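Local coordinates for GGDEF and EAL domain-containing protein (Vibrio cholerae O1 str. 2010EL-1786, PDB 6PWK), which binds the bacterial second messenger c-di-GMP as a LapD-type receptor and probably controls large cell-surface adhesins in biofilm formation, at residues A[199-204]-A[227-232]; A[251-256]-A[281-286]. All blocks are in the same frame, centred on the assembly; numbering follows the deposited sequence.

Contact 1: A[199-204]-A[227-232]; sequences WFTFRY and GVRYTA. With C2E (9,9'-[(2R,3R,3aS,5S,7aR,9R,10R,10aS,12S,14aR)-3,5,10,12-tetrahydroxy-5,12-dioxidooctahydro-2H,7H-difuro[3,2-d:3',2'-j][1,3,7,9,2,8]tetraoxadiphosphacyclododecine-2,9-diyl]bis(2-amino-1,9-dihydro-6H-purin-6-one)), chain C.
Thr201 and Arg229 mark the closest backbone approach of 199-204 and 227-232, their CA atoms 9.4 Å apart, too far for strand pairing. Strand 214-225 lies between strands 200-209 and 228-231, antiparallel to both, so the two flanking strands share one direction and touch through side chains, with no hydrogen bond between them. The side chain of Arg229 is extended from CG to NE and carries NH2 to within 3.5 Å of Arg203 CD, the two side chains crossing at about a right angle with guanidinium planes 70° apart. This belongs to the EAL domain, a modified (beta/alpha)8 barrel with strand 200-209 antiparallel to its neighbours, and Arg203, Thr231 and Ala232 line its c-di-GMP pocket. Arginine suits position 203 because two of its nitrogens can grip the ligand together. A bend at chi3 (39°) turns the guanidinium so that NH1 donates to the phosphate oxygen O21 (3.0 Å) and NH2 to the ribose hydroxyl O2' (2.7 Å), which lies in the guanidinium plane at its edge. The phosphate probably offsets the charge of Arg203, whose like-charged neighbour Arg229 also lies against Glu224. The small, buried Ala232 packs its CB against the ligand beside O4A.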
ATOM      1  N   TRP A 199     -22.337  -4.541 -22.009  1.00 59.30           N
ATOM      2  CA  TRP A 199     -22.017  -5.714 -22.808  1.00 60.04           C
ATOM      3  C   TRP A 199     -21.935  -6.986 -21.979  1.00 64.26           C
ATOM      4  O   TRP A 199     -21.532  -8.027 -22.509  1.00 67.20           O
ATOM      5  CB  TRP A 199     -20.690  -5.507 -23.544  1.00 52.38           C
ATOM      6  CG  TRP A 199     -20.746  -4.482 -24.630  1.00 52.40           C
ATOM      7  CD1 TRP A 199     -21.862  -4.023 -25.269  1.00 47.36           C
ATOM      8  CD2 TRP A 199     -19.638  -3.780 -25.202  1.00 61.04           C
ATOM      9  NE1 TRP A 199     -21.514  -3.082 -26.209  1.00 58.42           N
ATOM     10  CE2 TRP A 199     -20.154  -2.914 -26.186  1.00 62.66           C
ATOM     11  CE3 TRP A 199     -18.258  -3.800 -24.977  1.00 67.82           C
ATOM     12  CZ2 TRP A 199     -19.340  -2.077 -26.944  1.00 67.90           C
ATOM     13  CZ3 TRP A 199     -17.452  -2.968 -25.730  1.00 69.43           C
ATOM     14  CH2 TRP A 199     -17.993  -2.119 -26.702  1.00 65.93           C
ATOM     15  N   PHE A 200     -22.308  -6.929 -20.705  1.00 57.18           N
ATOM     16  CA  PHE A 200     -22.094  -8.049 -19.803  1.00 53.86           C
ATOM     17  C   PHE A 200     -23.192  -9.095 -19.936  1.00 57.88           C
ATOM     18  O   PHE A 200     -24.365  -8.770 -20.139  1.00 68.99           O
ATOM     19  CB  PHE A 200     -22.019  -7.557 -18.356  1.00 50.32           C
ATOM     20  CG  PHE A 200     -20.643  -7.128 -17.938  1.00 57.81           C
ATOM     21  CD1 PHE A 200     -20.142  -5.892 -18.312  1.00 60.93           C
ATOM     22  CD2 PHE A 200     -19.849  -7.961 -17.170  1.00 65.23           C
ATOM     23  CE1 PHE A 200     -18.875  -5.499 -17.929  1.00 69.37           C
ATOM     24  CE2 PHE A 200     -18.583  -7.573 -16.784  1.00 70.48           C
ATOM     25  CZ  PHE A 200     -18.095  -6.340 -17.163  1.00 70.30           C
ATOM     26  N   THR A 201     -22.794 -10.360 -19.825  1.00 55.79           N
ATOM     27  CA  THR A 201     -23.706 -11.488 -19.727  1.00 55.25           C
ATOM     28  C   THR A 201     -23.427 -12.227 -18.425  1.00 59.08           C
ATOM     29  O   THR A 201     -22.309 -12.185 -17.900  1.00 57.72           O
ATOM     30  CB  THR A 201     -23.555 -12.446 -20.916  1.00 54.75           C
ATOM     31  OG1 THR A 201     -22.233 -12.998 -20.921  1.00 64.91           O
ATOM     32  CG2 THR A 201     -23.797 -11.712 -22.228  1.00 47.85           C
ATOM     33  N   PHE A 202     -24.446 -12.905 -17.903  1.00 61.85           N
ATOM     34  CA  PHE A 202     -24.347 -13.549 -16.603  1.00 63.60           C
ATOM     35  C   PHE A 202     -24.865 -14.978 -16.672  1.00 57.49           C
ATOM     36  O   PHE A 202     -25.854 -15.261 -17.354  1.00 65.86           O
ATOM     37  CB  PHE A 202     -25.121 -12.767 -15.536  1.00 64.32           C
ATOM     38  CG  PHE A 202     -24.613 -11.371 -15.330  1.00 61.15           C
ATOM     39  CD1 PHE A 202     -23.558 -11.127 -14.467  1.00 55.46           C
ATOM     40  CD2 PHE A 202     -25.183 -10.306 -16.005  1.00 57.05           C
ATOM     41  CE1 PHE A 202     -23.087  -9.846 -14.278  1.00 53.42           C
ATOM     42  CE2 PHE A 202     -24.715  -9.021 -15.820  1.00 57.41           C
ATOM     43  CZ  PHE A 202     -23.665  -8.791 -14.954  1.00 56.52           C
ATOM     44  N   ARG A 203     -24.185 -15.870 -15.958  1.00 60.69           N
ATOM     45  CA  ARG A 203     -24.559 -17.269 -15.843  1.00 60.59           C
ATOM     46  C   ARG A 203     -24.795 -17.606 -14.377  1.00 66.39           C
ATOM     47  O   ARG A 203     -24.114 -17.081 -13.492  1.00 71.46           O
ATOM     48  CB  ARG A 203     -23.474 -18.182 -16.429  1.00 44.47           C
ATOM     49  CG  ARG A 203     -23.300 -18.046 -17.933  1.00 53.53           C
ATOM     50  CD  ARG A 203     -21.983 -18.642 -18.413  1.00 58.28           C
ATOM     51  NE  ARG A 203     -21.637 -19.881 -17.719  1.00 58.80           N
ATOM     52  CZ  ARG A 203     -20.504 -20.069 -17.050  1.00 62.17           C
ATOM     53  NH1 ARG A 203     -19.596 -19.101 -16.991  1.00 46.90           N
ATOM     54  NH2 ARG A 203     -20.271 -21.228 -16.450  1.00 62.16           N
ATOM     55  N   TYR A 204     -25.767 -18.478 -14.123  1.00 67.31           N
ATOM     56  CA  TYR A 204     -26.144 -18.868 -12.767  1.00 70.59           C
ATOM     57  C   TYR A 204     -26.003 -20.380 -12.643  1.00 75.21           C
ATOM     58  O   TYR A 204     -26.769 -21.131 -13.257  1.00 84.28           O
ATOM     59  CB  TYR A 204     -27.571 -18.426 -12.441  1.00 65.09           C
ATOM     60  CG  TYR A 204     -27.829 -16.943 -12.619  1.00 73.22           C
ATOM     61  CD1 TYR A 204     -28.165 -16.420 -13.862  1.00 75.47           C
ATOM     62  CD2 TYR A 204     -27.750 -16.068 -11.543  1.00 82.00           C
ATOM     63  CE1 TYR A 204     -28.405 -15.068 -14.030  1.00 82.93           C
ATOM     64  CE2 TYR A 204     -27.990 -14.714 -11.701  1.00 85.09           C
ATOM     65  CZ  TYR A 204     -28.317 -14.221 -12.946  1.00 85.14           C
ATOM     66  OH  TYR A 204     -28.556 -12.875 -13.107  1.00 87.56           O
ATOM     67  N   GLY A 227     -18.697  -9.708 -31.234  1.00 66.88           N
ATOM     68  CA  GLY A 227     -18.845 -11.143 -31.351  1.00 60.73           C
ATOM     69  C   GLY A 227     -17.811 -11.974 -30.624  1.00 61.37           C
ATOM     70  O   GLY A 227     -17.840 -13.205 -30.744  1.00 68.47           O
ATOM     71  N   VAL A 228     -16.902 -11.355 -29.875  1.00 47.59           N
ATOM     72  CA  VAL A 228     -15.874 -12.065 -29.122  1.00 46.40           C
ATOM     73  C   VAL A 228     -16.251 -12.037 -27.648  1.00 58.21           C
ATOM     74  O   VAL A 228     -16.563 -10.973 -27.102  1.00 66.14           O
ATOM     75  CB  VAL A 228     -14.483 -11.445 -29.341  1.00 53.38           C
ATOM     76  CG1 VAL A 228     -13.437 -12.201 -28.539  1.00 61.20           C
ATOM     77  CG2 VAL A 228     -14.129 -11.436 -30.819  1.00 50.18           C
ATOM     78  N   ARG A 229     -16.205 -13.200 -27.003  1.00 47.17           N
ATOM     79  CA  ARG A 229     -16.598 -13.342 -25.609  1.00 46.88           C
ATOM     80  C   ARG A 229     -15.369 -13.329 -24.706  1.00 51.39           C
ATOM     81  O   ARG A 229     -14.361 -13.976 -25.004  1.00 56.24           O
ATOM     82  CB  ARG A 229     -17.387 -14.636 -25.405  1.00 42.87           C
ATOM     83  CG  ARG A 229     -18.053 -14.768 -24.048  1.00 48.27           C
ATOM     84  CD  ARG A 229     -19.063 -15.905 -24.065  1.00 48.85           C
ATOM     85  NE  ARG A 229     -19.632 -16.164 -22.747  1.00 46.09           N
ATOM     86  CZ  ARG A 229     -19.108 -17.008 -21.865  1.00 49.70           C
ATOM     87  NH1 ARG A 229     -17.999 -17.672 -22.161  1.00 47.28           N
ATOM     88  NH2 ARG A 229     -19.690 -17.190 -20.689  1.00 52.42           N
ATOM     89  N   TYR A 230     -15.461 -12.591 -23.601  1.00 47.68           N
ATOM     90  CA  TYR A 230     -14.379 -12.470 -22.631  1.00 46.29           C
ATOM     91  C   TYR A 230     -14.867 -12.940 -21.269  1.00 52.77           C
ATOM     92  O   TYR A 230     -15.926 -12.506 -20.802  1.00 45.47           O
ATOM     93  CB  TYR A 230     -13.878 -11.024 -22.531  1.00 45.13           C
ATOM     94  CG  TYR A 230     -13.379 -10.435 -23.832  1.00 51.85           C
ATOM     95  CD1 TYR A 230     -14.249  -9.798 -24.707  1.00 48.09           C
ATOM     96  CD2 TYR A 230     -12.037 -10.511 -24.182  1.00 54.71           C
ATOM     97  CE1 TYR A 230     -13.798  -9.255 -25.896  1.00 53.84           C
ATOM     98  CE2 TYR A 230     -11.577  -9.972 -25.371  1.00 54.35           C
ATOM     99  CZ  TYR A 230     -12.462  -9.344 -26.222  1.00 57.56           C
ATOM    100  OH  TYR A 230     -12.009  -8.807 -27.406  1.00 69.37           O
ATOM    101  N   THR A 231     -14.095 -13.818 -20.632  1.00 48.94           N
ATOM    102  CA  THR A 231     -14.406 -14.297 -19.292  1.00 45.04           C
ATOM    103  C   THR A 231     -13.499 -13.620 -18.268  1.00 49.70           C
ATOM    104  O   THR A 231     -12.528 -12.940 -18.608  1.00 50.41           O
ATOM    105  CB  THR A 231     -14.275 -15.821 -19.211  1.00 47.32           C
ATOM    106  OG1 THR A 231     -12.905 -16.201 -19.396  1.00 59.17           O
ATOM    107  CG2 THR A 231     -15.127 -16.482 -20.286  1.00 42.89           C
ATOM    108  N   ALA A 232     -13.828 -13.829 -16.990  1.00 53.45           N
ATOM    109  CA  ALA A 232     -13.235 -13.026 -15.923  1.00 51.16           C
ATOM    110  C   ALA A 232     -11.746 -13.307 -15.755  1.00 49.12           C
ATOM    111  O   ALA A 232     -10.968 -12.387 -15.480  1.00 51.50           O
ATOM    112  CB  ALA A 232     -13.982 -13.271 -14.614  1.00 57.71           C
TER
HETATM  113  P1  C2E C 701     -14.556 -19.606  -9.740  1.00 81.95           P
HETATM  114  O2P C2E C 701     -15.035 -19.057  -8.423  1.00 58.71           O
HETATM  115  O1P C2E C 701     -13.847 -20.884  -9.392  1.00 47.07           O
HETATM  116  O5' C2E C 701     -15.802 -20.068 -10.696  1.00 75.93           O
HETATM  117  C5' C2E C 701     -15.792 -21.360 -11.205  1.00 56.10           C
HETATM  118  C4' C2E C 701     -15.200 -21.268 -12.639  1.00 61.16           C
HETATM  119  O4' C2E C 701     -15.056 -22.456 -13.148  1.00 62.54           O
HETATM  120  C3' C2E C 701     -16.185 -20.577 -13.599  1.00 57.48           C
HETATM  121  O3' C2E C 701     -15.490 -20.262 -14.706  1.00 55.52           O
HETATM  122  C2' C2E C 701     -17.120 -21.748 -13.936  1.00 54.65           C
HETATM  123  O2' C2E C 701     -17.904 -21.441 -15.166  1.00 46.82           O
HETATM  124  C1' C2E C 701     -16.227 -22.646 -14.242  1.00 59.59           C
HETATM  125  N9  C2E C 701     -16.536 -24.052 -14.187  1.00 66.00           N
HETATM  126  C8  C2E C 701     -17.685 -23.996 -13.471  1.00 64.72           C
HETATM  127  N7  C2E C 701     -18.112 -25.276 -13.318  1.00 60.04           N
HETATM  128  C5  C2E C 701     -17.245 -26.089 -13.911  1.00 61.91           C
HETATM  129  C6  C2E C 701     -17.152 -27.616 -14.086  1.00 68.29           C
HETATM  130  O6  C2E C 701     -17.976 -28.345 -13.647  1.00 76.06           O
HETATM  131  N1  C2E C 701     -16.048 -28.182 -14.800  1.00 64.73           N
HETATM  132  C2  C2E C 701     -15.011 -27.356 -15.360  1.00 68.89           C
HETATM  133  N2  C2E C 701     -13.863 -27.880 -16.095  1.00 69.33           N
HETATM  134  N3  C2E C 701     -15.128 -25.919 -15.173  1.00 70.28           N
HETATM  135  C4  C2E C 701     -16.270 -25.320 -14.438  1.00 64.85           C
HETATM  136  P11 C2E C 701     -15.672 -18.674 -15.150  1.00 64.06           P
HETATM  137  O21 C2E C 701     -17.026 -18.227 -15.634  1.00 63.23           O
HETATM  138  O11 C2E C 701     -14.741 -18.455 -16.314  1.00 49.51           O
HETATM  139  O5A C2E C 701     -15.067 -17.892 -13.827  1.00 66.63           O
HETATM  140  C5A C2E C 701     -13.671 -17.983 -13.746  1.00 54.78           C
HETATM  141  C4A C2E C 701     -13.180 -17.178 -12.612  1.00 57.33           C
HETATM  142  O4A C2E C 701     -13.369 -15.910 -12.863  1.00 61.56           O
HETATM  143  C3A C2E C 701     -14.047 -17.538 -11.213  1.00 65.50           C
HETATM  144  O3A C2E C 701     -13.399 -18.680 -10.480  1.00 73.53           O
HETATM  145  C2A C2E C 701     -14.015 -16.523 -10.530  1.00 59.71           C
HETATM  146  O2A C2E C 701     -12.802 -16.535  -9.637  1.00 56.78           O
HETATM  147  C1A C2E C 701     -13.938 -15.302 -11.601  1.00 54.76           C
HETATM  148  N91 C2E C 701     -15.130 -14.793 -11.805  1.00 48.05           N
HETATM  149  C81 C2E C 701     -16.125 -15.231 -12.593  1.00 47.10           C
HETATM  150  N71 C2E C 701     -17.136 -14.353 -12.448  1.00 39.76           N
HETATM  151  C51 C2E C 701     -16.758 -13.407 -11.591  1.00 43.49           C
HETATM  152  C61 C2E C 701     -17.469 -12.174 -11.049  1.00 45.00           C
HETATM  153  O61 C2E C 701     -18.568 -11.951 -11.413  1.00 38.48           O
HETATM  154  N11 C2E C 701     -16.822 -11.302 -10.116  1.00 53.92           N
HETATM  155  C21 C2E C 701     -15.483 -11.585  -9.681  1.00 45.00           C
HETATM  156  N21 C2E C 701     -14.828 -10.696  -8.733  1.00 58.25           N
HETATM  157  N31 C2E C 701     -14.811 -12.774 -10.207  1.00 52.53           N
HETATM  158  C41 C2E C 701     -15.494 -13.677 -11.180  1.00 44.20           C

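Contact 2: A[251-256]-A[281-286]; sequences YVIERV and PSFIRW
The indole of Trp286 and the ring of Phe283 both meet Ile253 with their edges. The benzo end of Trp286 leads: Ile253 CG2 lies in the indole plane, 3.9 Å from CH2, and Glu254 CG lies in that plane too, beside CZ2. The carboxylate of Glu254 is inclined to the indole by 49°, and its OE2 comes to 3.7 Å from CZ2, where the slightly positive ring hydrogens may favour an oxygen. At the edge of Phe283 sits Ile253 CD1, 4.0 Å from CZ. The ring of Tyr251, on the far side of its helix, has a face lined by Arg255 CG, while its OH accepts a hydrogen bond from Arg255 NE (3.2 Å) within the guanidinium plane and is also bonded to Asp198.

Helices 251-256 and 281-286 run nearly parallel, at 12°, but their axes are 13.0 Å apart. Large side chains are therefore needed to bridge them. Trp286 does so with CG anti to its backbone N (chi1 -176°), which sends the long indole across the gap. Ile253 suits its buried place through its two branches: CG2 serves the tryptophan and the extended CG1-CD1 arm reaches both rings. Glu254, charged and at the exposed margin, contributes its aliphatic CG as well as its carboxylate.

Beneath, Ile253 packs on Ile271 of strand 269-272, while Val252 of the same helix touches c-di-GMP. On the outer helix, Arg285 forms a salt bridge with Glu348 of the second subunit. Successive parallel helices with a strand returning between them are arranged here as in the (beta/alpha)8-type barrel of EAL domains, where helices pack outside the strands.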
ATOM      1  N   TYR A 251     -20.089  -3.054 -10.113  1.00 44.81           N
ATOM      2  CA  TYR A 251     -21.027  -3.177 -11.225  1.00 56.22           C
ATOM      3  C   TYR A 251     -21.781  -4.500 -11.160  1.00 61.05           C
ATOM      4  O   TYR A 251     -23.004  -4.538 -11.335  1.00 55.34           O
ATOM      5  CB  TYR A 251     -20.289  -3.042 -12.557  1.00 53.41           C
ATOM      6  CG  TYR A 251     -21.163  -3.310 -13.760  1.00 59.81           C
ATOM      7  CD1 TYR A 251     -22.006  -2.327 -14.264  1.00 61.35           C
ATOM      8  CD2 TYR A 251     -21.147  -4.547 -14.393  1.00 59.02           C
ATOM      9  CE1 TYR A 251     -22.809  -2.568 -15.364  1.00 61.98           C
ATOM     10  CE2 TYR A 251     -21.947  -4.798 -15.491  1.00 58.32           C
ATOM     11  CZ  TYR A 251     -22.775  -3.806 -15.973  1.00 65.40           C
ATOM     12  OH  TYR A 251     -23.570  -4.050 -17.068  1.00 78.20           O
ATOM     13  N   VAL A 252     -21.062  -5.597 -10.908  1.00 57.94           N
ATOM     14  CA  VAL A 252     -21.701  -6.907 -10.823  1.00 55.31           C
ATOM     15  C   VAL A 252     -22.705  -6.941  -9.678  1.00 55.73           C
ATOM     16  O   VAL A 252     -23.822  -7.449  -9.828  1.00 57.67           O
ATOM     17  CB  VAL A 252     -20.636  -8.009 -10.677  1.00 53.84           C
ATOM     18  CG1 VAL A 252     -21.294  -9.353 -10.396  1.00 41.75           C
ATOM     19  CG2 VAL A 252     -19.771  -8.079 -11.929  1.00 34.88           C
ATOM     20  N   ILE A 253     -22.328  -6.392  -8.519  1.00 60.33           N
ATOM     21  CA  ILE A 253     -23.230  -6.386  -7.368  1.00 58.71           C
ATOM     22  C   ILE A 253     -24.482  -5.576  -7.674  1.00 61.99           C
ATOM     23  O   ILE A 253     -25.599  -5.972  -7.319  1.00 59.47           O
ATOM     24  CB  ILE A 253     -22.502  -5.858  -6.119  1.00 46.91           C
ATOM     25  CG1 ILE A 253     -21.405  -6.831  -5.689  1.00 53.52           C
ATOM     26  CG2 ILE A 253     -23.484  -5.635  -4.980  1.00 52.16           C
ATOM     27  CD1 ILE A 253     -20.523  -6.300  -4.582  1.00 52.06           C
ATOM     28  N   GLU A 254     -24.320  -4.432  -8.344  1.00 64.89           N
ATOM     29  CA  GLU A 254     -25.479  -3.631  -8.727  1.00 63.03           C
ATOM     30  C   GLU A 254     -26.397  -4.408  -9.660  1.00 66.97           C
ATOM     31  O   GLU A 254     -27.616  -4.445  -9.458  1.00 64.83           O
ATOM     32  CB  GLU A 254     -25.022  -2.325  -9.380  1.00 60.83           C
ATOM     33  CG  GLU A 254     -24.493  -1.292  -8.399  1.00 66.97           C
ATOM     34  CD  GLU A 254     -23.939  -0.063  -9.093  1.00 80.31           C
ATOM     35  OE1 GLU A 254     -23.681  -0.132 -10.313  1.00 86.07           O
ATOM     36  OE2 GLU A 254     -23.761   0.972  -8.417  1.00 90.60           O
ATOM     37  N   ARG A 255     -25.826  -5.052 -10.682  1.00 73.46           N
ATOM     38  CA  ARG A 255     -26.639  -5.796 -11.641  1.00 70.65           C
ATOM     39  C   ARG A 255     -27.342  -6.975 -10.978  1.00 54.76           C
ATOM     40  O   ARG A 255     -28.498  -7.275 -11.295  1.00 59.00           O
ATOM     41  CB  ARG A 255     -25.771  -6.273 -12.805  1.00 72.58           C
ATOM     42  CG  ARG A 255     -25.172  -5.144 -13.629  1.00 78.24           C
ATOM     43  CD  ARG A 255     -26.183  -4.556 -14.601  1.00 83.54           C
ATOM     44  NE  ARG A 255     -26.220  -5.291 -15.863  1.00 88.03           N
ATOM     45  CZ  ARG A 255     -27.109  -6.234 -16.158  1.00 91.72           C
ATOM     46  NH1 ARG A 255     -28.050  -6.562 -15.282  1.00103.16           N
ATOM     47  NH2 ARG A 255     -27.060  -6.846 -17.332  1.00 83.04           N
ATOM     48  N   VAL A 256     -26.662  -7.652 -10.051  1.00 48.86           N
ATOM     49  CA  VAL A 256     -27.276  -8.780  -9.355  1.00 47.16           C
ATOM     50  C   VAL A 256     -28.423  -8.307  -8.470  1.00 55.80           C
ATOM     51  O   VAL A 256     -29.490  -8.931  -8.427  1.00 69.02           O
ATOM     52  CB  VAL A 256     -26.215  -9.550  -8.548  1.00 52.03           C
ATOM     53  CG1 VAL A 256     -26.877 -10.524  -7.589  1.00 59.46           C
ATOM     54  CG2 VAL A 256     -25.270 -10.286  -9.487  1.00 51.25           C
ATOM     55  N   PRO A 281     -10.684   0.347   0.987  1.00 65.57           N
ATOM     56  CA  PRO A 281     -11.637   0.802   2.014  1.00 60.37           C
ATOM     57  C   PRO A 281     -12.851   1.521   1.450  1.00 61.81           C
ATOM     58  O   PRO A 281     -13.914   1.503   2.084  1.00 65.14           O
ATOM     59  CB  PRO A 281     -10.785   1.730   2.892  1.00 61.97           C
ATOM     60  CG  PRO A 281      -9.656   2.158   2.011  1.00 60.59           C
ATOM     61  CD  PRO A 281      -9.362   0.975   1.140  1.00 58.53           C
ATOM     62  N   SER A 282     -12.731   2.156   0.282  1.00 56.29           N
ATOM     63  CA  SER A 282     -13.905   2.744  -0.356  1.00 57.87           C
ATOM     64  C   SER A 282     -14.916   1.676  -0.746  1.00 61.19           C
ATOM     65  O   SER A 282     -16.129   1.912  -0.686  1.00 58.75           O
ATOM     66  CB  SER A 282     -13.484   3.556  -1.579  1.00 52.16           C
ATOM     67  OG  SER A 282     -12.706   2.772  -2.464  1.00 63.35           O
ATOM     68  N   PHE A 283     -14.436   0.495  -1.137  1.00 58.91           N
ATOM     69  CA  PHE A 283     -15.336  -0.609  -1.451  1.00 49.03           C
ATOM     70  C   PHE A 283     -16.022  -1.141  -0.199  1.00 55.78           C
ATOM     71  O   PHE A 283     -17.177  -1.578  -0.262  1.00 50.15           O
ATOM     72  CB  PHE A 283     -14.562  -1.720  -2.159  1.00 46.17           C
ATOM     73  CG  PHE A 283     -15.398  -2.911  -2.526  1.00 57.36           C
ATOM     74  CD1 PHE A 283     -16.333  -2.830  -3.548  1.00 59.25           C
ATOM     75  CD2 PHE A 283     -15.242  -4.116  -1.863  1.00 55.07           C
ATOM     76  CE1 PHE A 283     -17.102  -3.927  -3.889  1.00 58.79           C
ATOM     77  CE2 PHE A 283     -16.006  -5.215  -2.202  1.00 59.83           C
ATOM     78  CZ  PHE A 283     -16.936  -5.119  -3.216  1.00 61.35           C
ATOM     79  N   ILE A 284     -15.333  -1.112   0.944  1.00 52.94           N
ATOM     80  CA  ILE A 284     -15.942  -1.575   2.188  1.00 57.78           C
ATOM     81  C   ILE A 284     -17.033  -0.610   2.639  1.00 63.38           C
ATOM     82  O   ILE A 284     -18.076  -1.030   3.155  1.00 71.80           O
ATOM     83  CB  ILE A 284     -14.865  -1.771   3.272  1.00 60.42           C
ATOM     84  CG1 ILE A 284     -13.783  -2.733   2.773  1.00 61.47           C
ATOM     85  CG2 ILE A 284     -15.484  -2.297   4.562  1.00 57.60           C
ATOM     86  CD1 ILE A 284     -12.730  -3.062   3.809  1.00 64.95           C
ATOM     87  N   ARG A 285     -16.813   0.695   2.457  1.00 68.86           N
ATOM     88  CA  ARG A 285     -17.877   1.659   2.718  1.00 62.09           C
ATOM     89  C   ARG A 285     -19.009   1.512   1.711  1.00 61.27           C
ATOM     90  O   ARG A 285     -20.188   1.623   2.070  1.00 63.78           O
ATOM     91  CB  ARG A 285     -17.328   3.085   2.676  1.00 56.76           C
ATOM     92  CG  ARG A 285     -16.454   3.479   3.846  1.00 55.24           C
ATOM     93  CD  ARG A 285     -16.076   4.948   3.735  1.00 61.94           C
ATOM     94  NE  ARG A 285     -17.234   5.825   3.900  1.00 70.70           N
ATOM     95  CZ  ARG A 285     -17.265   7.102   3.529  1.00 73.83           C
ATOM     96  NH1 ARG A 285     -16.203   7.655   2.959  1.00 71.61           N
ATOM     97  NH2 ARG A 285     -18.360   7.825   3.720  1.00 74.38           N
ATOM     98  N   TRP A 286     -18.664   1.269   0.444  1.00 61.71           N
ATOM     99  CA  TRP A 286     -19.671   1.149  -0.605  1.00 60.67           C
ATOM    100  C   TRP A 286     -20.638   0.007  -0.321  1.00 62.29           C
ATOM    101  O   TRP A 286     -21.851   0.145  -0.522  1.00 64.67           O
ATOM    102  CB  TRP A 286     -18.979   0.948  -1.955  1.00 56.66           C
ATOM    103  CG  TRP A 286     -19.900   0.906  -3.136  1.00 61.91           C
ATOM    104  CD1 TRP A 286     -20.246   1.952  -3.941  1.00 61.47           C
ATOM    105  CD2 TRP A 286     -20.576  -0.244  -3.658  1.00 63.75           C
ATOM    106  NE1 TRP A 286     -21.102   1.526  -4.928  1.00 63.73           N
ATOM    107  CE2 TRP A 286     -21.319   0.181  -4.778  1.00 64.54           C
ATOM    108  CE3 TRP A 286     -20.629  -1.592  -3.287  1.00 61.27           C
ATOM    109  CZ2 TRP A 286     -22.106  -0.690  -5.528  1.00 66.32           C
ATOM    110  CZ3 TRP A 286     -21.410  -2.456  -4.033  1.00 67.86           C
ATOM    111  CH2 TRP A 286     -22.138  -2.001  -5.140  1.00 64.84           C
TER

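Both contacts belong to the EAL domain, but to different layers of it. Contact 1 is a surface contact at the ligand-binding side of the sheet, polar and charged, with c-di-GMP accepting hydrogen bonds from an arginine. Contact 2 is partly buried in the helical layer, and its chemistry is chiefly apolar, aliphatic groups against aromatic edges. Their centres are 19 Å apart, yet the elements touch: Phe200 CD1 packs 3.5 Å from Tyr251 CE2, and Phe202 meets Arg255, so helix 245-261 joins strand 200-209 to helix 281-292. Each contact also includes ligand-pocket residues: Arg203, Thr231 and Ala232 in contact 1, Val252 in contact 2. Arg285, on helix 281-292, reaches the second subunit.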